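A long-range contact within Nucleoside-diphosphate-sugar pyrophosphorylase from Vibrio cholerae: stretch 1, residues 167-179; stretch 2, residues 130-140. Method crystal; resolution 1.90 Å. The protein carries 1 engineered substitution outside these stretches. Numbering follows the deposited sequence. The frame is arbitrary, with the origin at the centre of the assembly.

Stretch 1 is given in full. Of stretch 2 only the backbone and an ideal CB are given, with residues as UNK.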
# COMPACT_ATOMS: atom_id res chain seq x y z
N SER A 167 -7.74 10.62 15.14
CA SER A 167 -9.10 10.62 14.60
C SER A 167 -9.62 9.19 14.61
O SER A 167 -8.95 8.30 15.11
CB SER A 167 -9.10 11.11 13.14
OG SER A 167 -8.72 10.05 12.27
N ASP A 168 -10.81 8.98 14.06
CA ASP A 168 -11.31 7.62 13.98
C ASP A 168 -11.44 7.17 12.52
O ASP A 168 -12.20 6.26 12.21
CB ASP A 168 -12.63 7.44 14.75
CG ASP A 168 -13.71 8.38 14.31
OD1 ASP A 168 -13.41 9.28 13.51
OD2 ASP A 168 -14.86 8.23 14.78
N LEU A 169 -10.70 7.83 11.64
CA LEU A 169 -10.67 7.47 10.22
C LEU A 169 -9.35 6.72 10.05
O LEU A 169 -8.27 7.33 10.06
CB LEU A 169 -10.67 8.72 9.34
CG LEU A 169 -11.90 9.63 9.47
CD1 LEU A 169 -11.74 10.84 8.59
CD2 LEU A 169 -13.15 8.85 9.10
N CYS A 170 -9.43 5.40 9.89
CA CYS A 170 -8.25 4.56 9.77
C CYS A 170 -7.94 4.14 8.34
O CYS A 170 -8.84 3.78 7.58
CB CYS A 170 -8.43 3.31 10.63
SG CYS A 170 -9.07 3.69 12.27
N SER A 171 -6.66 4.15 7.99
CA SER A 171 -6.23 3.77 6.65
C SER A 171 -6.48 2.31 6.33
O SER A 171 -6.25 1.42 7.15
CB SER A 171 -4.74 4.08 6.46
OG SER A 171 -4.30 3.57 5.21
N THR A 172 -6.95 2.06 5.11
CA THR A 172 -7.19 0.71 4.64
C THR A 172 -5.88 0.18 4.08
O THR A 172 -5.76 -1.00 3.76
CB THR A 172 -8.22 0.68 3.49
OG1 THR A 172 -7.69 1.40 2.37
CG2 THR A 172 -9.54 1.32 3.93
N GLY A 173 -4.89 1.06 3.95
CA GLY A 173 -3.62 0.64 3.40
C GLY A 173 -3.49 1.05 1.94
O GLY A 173 -2.50 0.72 1.28
N LEU A 174 -4.49 1.76 1.43
CA LEU A 174 -4.44 2.23 0.05
C LEU A 174 -4.10 3.72 0.12
O LEU A 174 -4.86 4.51 0.67
CB LEU A 174 -5.78 2.02 -0.67
CG LEU A 174 -5.69 2.34 -2.16
CD1 LEU A 174 -6.48 1.33 -2.97
CD2 LEU A 174 -6.18 3.76 -2.41
N TYR A 175 -2.94 4.07 -0.44
CA TYR A 175 -2.45 5.44 -0.44
C TYR A 175 -2.23 5.89 -1.87
O TYR A 175 -1.37 5.35 -2.57
CB TYR A 175 -1.12 5.52 0.31
CG TYR A 175 -1.17 4.95 1.70
CD1 TYR A 175 -0.63 3.69 1.98
CD2 TYR A 175 -1.76 5.67 2.73
CE1 TYR A 175 -0.68 3.17 3.27
CE2 TYR A 175 -1.81 5.16 4.02
CZ TYR A 175 -1.27 3.91 4.29
OH TYR A 175 -1.32 3.41 5.57
N HIS A 176 -2.99 6.89 -2.30
CA HIS A 176 -2.88 7.38 -3.66
C HIS A 176 -2.16 8.72 -3.73
O HIS A 176 -2.36 9.59 -2.88
CB HIS A 176 -4.28 7.52 -4.26
CG HIS A 176 -4.28 7.97 -5.69
ND1 HIS A 176 -3.99 7.12 -6.74
CD2 HIS A 176 -4.52 9.18 -6.24
CE1 HIS A 176 -4.06 7.79 -7.88
NE2 HIS A 176 -4.38 9.04 -7.61
N PHE A 177 -1.31 8.87 -4.74
CA PHE A 177 -0.58 10.10 -5.00
C PHE A 177 -0.78 10.42 -6.48
O PHE A 177 -0.52 9.58 -7.34
CB PHE A 177 0.92 9.94 -4.72
CG PHE A 177 1.23 9.55 -3.31
CD1 PHE A 177 1.09 8.23 -2.89
CD2 PHE A 177 1.65 10.50 -2.38
CE1 PHE A 177 1.36 7.86 -1.58
CE2 PHE A 177 1.93 10.14 -1.06
CZ PHE A 177 1.78 8.82 -0.66
N ASN A 178 -1.23 11.64 -6.78
CA ASN A 178 -1.47 12.02 -8.17
C ASN A 178 -0.19 12.07 -9.01
O ASN A 178 -0.23 11.84 -10.21
CB ASN A 178 -2.17 13.38 -8.22
CG ASN A 178 -2.67 13.72 -9.61
OD1 ASN A 178 -3.34 12.91 -10.25
ND2 ASN A 178 -2.34 14.92 -10.09
N ARG A 179 0.94 12.36 -8.37
CA ARG A 179 2.23 12.43 -9.08
C ARG A 179 3.32 11.66 -8.36
O ARG A 179 3.55 11.85 -7.17
CB ARG A 179 2.68 13.88 -9.25
CG ARG A 179 1.77 14.71 -10.15
CD ARG A 179 2.36 16.09 -10.42
NE ARG A 179 1.66 16.76 -11.52
CZ ARG A 179 2.20 17.00 -12.71
NH1 ARG A 179 3.44 16.62 -12.98
NH2 ARG A 179 1.48 17.60 -13.65
N UNK A 130 -7.74 16.00 -6.64
CA UNK A 130 -6.87 16.14 -5.48
C UNK A 130 -5.44 15.78 -5.86
O UNK A 130 -5.21 15.19 -6.91
CB UNK A 130 -7.36 15.26 -4.33
N UNK A 131 -4.49 16.14 -5.01
CA UNK A 131 -3.09 15.82 -5.28
C UNK A 131 -2.79 14.43 -4.74
O UNK A 131 -1.76 13.83 -5.06
CB UNK A 131 -2.15 16.86 -4.66
N UNK A 132 -3.71 13.91 -3.93
CA UNK A 132 -3.54 12.59 -3.36
C UNK A 132 -4.65 12.31 -2.37
O UNK A 132 -5.33 13.22 -1.91
CB UNK A 132 -2.17 12.46 -2.69
N UNK A 133 -4.88 11.04 -2.06
CA UNK A 133 -5.92 10.72 -1.09
C UNK A 133 -5.64 9.41 -0.40
O UNK A 133 -4.96 8.53 -0.93
CB UNK A 133 -7.29 10.67 -1.77
N UNK A 134 -6.16 9.30 0.82
CA UNK A 134 -6.01 8.10 1.63
C UNK A 134 -7.38 7.47 1.74
O UNK A 134 -8.35 8.15 2.09
CB UNK A 134 -5.42 8.41 3.01
N UNK A 135 -7.46 6.19 1.45
CA UNK A 135 -8.73 5.48 1.58
C UNK A 135 -8.84 5.15 3.06
O UNK A 135 -7.88 4.66 3.66
CB UNK A 135 -8.80 4.23 0.70
N UNK A 136 -10.00 5.42 3.65
CA UNK A 136 -10.17 5.15 5.07
C UNK A 136 -11.49 4.46 5.40
O UNK A 136 -12.41 4.42 4.59
CB UNK A 136 -10.07 6.46 5.86
N UNK A 137 -11.56 3.88 6.60
CA UNK A 137 -12.77 3.24 7.07
C UNK A 137 -12.93 3.62 8.54
O UNK A 137 -11.98 4.08 9.18
CB UNK A 137 -12.72 1.72 6.88
N UNK A 138 -14.13 3.44 9.07
CA UNK A 138 -14.42 3.77 10.46
C UNK A 138 -13.91 2.59 11.28
O UNK A 138 -14.61 1.59 11.42
CB UNK A 138 -15.91 4.03 10.69
N UNK A 139 -12.70 2.70 11.82
CA UNK A 139 -12.12 1.58 12.54
C UNK A 139 -11.98 1.59 14.05
O UNK A 139 -11.94 2.63 14.70
CB UNK A 139 -10.72 1.37 11.97
N UNK A 140 -11.88 0.38 14.60
CA UNK A 140 -11.75 0.23 16.04
C UNK A 140 -10.32 0.05 16.52
O UNK A 140 -9.49 -0.56 15.85
CB UNK A 140 -12.59 -0.96 16.50

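Position 130 lies before the strand, and its CB has nothing of stretch 1 within 5.5 Å. Many residues would suit. It is Ser 130, whose OG is bonded elsewhere in the structure.

At 131 the backbone O accepts from Asn 178 N at 2.8 Å. With the CB pointing away, many residues would suit; a polar one could reach the amide of Asn 178 through a water. Asp 131 does so: water 2 is 2.6 Å from Asp 131 OD1 and 2.9 Å from Asn 178 ND2.

At 132 an ideal CB would lie 2.9 Å from His 176 O, a clash. Glycine is strongly favoured, and Gly 132 is found.

Position 133 pairs with His 176 through two backbone hydrogen bonds. Its CB is on the His 176 side of the sheet, 5.0 Å from His 176 CB, and a long side chain could reach Leu 174. A large apolar or aromatic residue would suit. In Tyr 133, the deposited residue, CE1 is 3.4 Å from His 176 CB, and OH is 3.6 Å from Leu 174 CD2.

Position 134 is opposite Tyr 175, on the same face, with its CB 4.6 Å from Tyr 175 CD2. Leucine, isoleucine, valine or methionine would suit. The deposited residue, Leu 134, puts CD2 3.9 Å from Tyr 175 CD2, at the ring edge.

At 135 the CB points toward stretch 1, 3.5 Å from Thr 172 OG1, a possible donor. A polar acceptor would suit. It is Glu 135, and its OE1 accepts from Thr 172 OG1 at 2.6 Å. This is where the register shifts by two; Glu 135 N donates to Leu 174 O at 3.2 Å, and Glu 135 O accepts from Thr 172 N at 3.1 Å.

At 136 the CB points sideways, 4.2 Å from Leu 169 CB. A small or branched apolar residue would suit. Val 136 fills the place, packed against that leucine.

Position 137 pairs with Cys 170 by two backbone hydrogen bonds. Its CB is 4.4 Å from Thr 172 CG2. An apolar or aromatic side chain could cover both residues. Here Phe 137 brings CE1 to 3.8 Å from Cys 170 CB.

Position 138 has Asp 168 nearby, so a donor or a basic residue would suit. The chain has Gln 138, whose NE2 makes a weak hydrogen bond to Asp 168 O at 3.1 Å.

At 139 an ideal CB would lie 2.9 Å from Cys 170 SG, a clash. Glycine fits, and Gly 139 is found.

Position 140 has room for a side chain. It is Gly 140, poorly ordered.

Stretch 2, residues 130-140: SDGYLEVFQGG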
# COMPACT_ATOMS: atom_id res chain seq x y z
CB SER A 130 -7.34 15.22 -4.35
OG SER A 130 -7.31 13.85 -4.75
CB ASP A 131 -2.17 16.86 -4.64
CG ASP A 131 -2.25 18.21 -5.33
OD1 ASP A 131 -2.10 18.25 -6.57
OD2 ASP A 131 -2.47 19.23 -4.64
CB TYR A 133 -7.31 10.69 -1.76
CG TYR A 133 -7.67 9.37 -2.40
CD1 TYR A 133 -7.31 9.09 -3.73
CD2 TYR A 133 -8.35 8.39 -1.68
CE1 TYR A 133 -7.64 7.86 -4.31
CE2 TYR A 133 -8.68 7.18 -2.25
CZ TYR A 133 -8.33 6.91 -3.56
OH TYR A 133 -8.67 5.70 -4.11
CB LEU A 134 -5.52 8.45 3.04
CG LEU A 134 -4.14 9.07 3.21
CD1 LEU A 134 -4.24 10.60 3.15
CD2 LEU A 134 -3.57 8.63 4.55
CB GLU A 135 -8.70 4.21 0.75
CG GLU A 135 -10.01 3.46 0.72
CD GLU A 135 -9.90 2.21 -0.11
OE1 GLU A 135 -9.23 1.26 0.34
OE2 GLU A 135 -10.46 2.19 -1.23
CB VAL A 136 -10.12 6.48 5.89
CG1 VAL A 136 -8.74 7.13 5.75
CG2 VAL A 136 -11.21 7.45 5.41
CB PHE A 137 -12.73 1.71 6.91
CG PHE A 137 -11.81 1.01 7.86
CD1 PHE A 137 -10.43 1.05 7.67
CD2 PHE A 137 -12.32 0.31 8.95
CE1 PHE A 137 -9.58 0.40 8.55
CE2 PHE A 137 -11.47 -0.34 9.84
CZ PHE A 137 -10.09 -0.29 9.64
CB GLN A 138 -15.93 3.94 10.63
CG GLN A 138 -16.33 4.87 11.76
CD GLN A 138 -16.21 6.33 11.39
OE1 GLN A 138 -16.98 6.85 10.59
NE2 GLN A 138 -15.23 7.02 11.98
O HOH W 1 0.72 13.82 -5.99
O HOH W 2 -0.91 16.77 -8.39
O HOH W 3 -5.22 4.93 3.36
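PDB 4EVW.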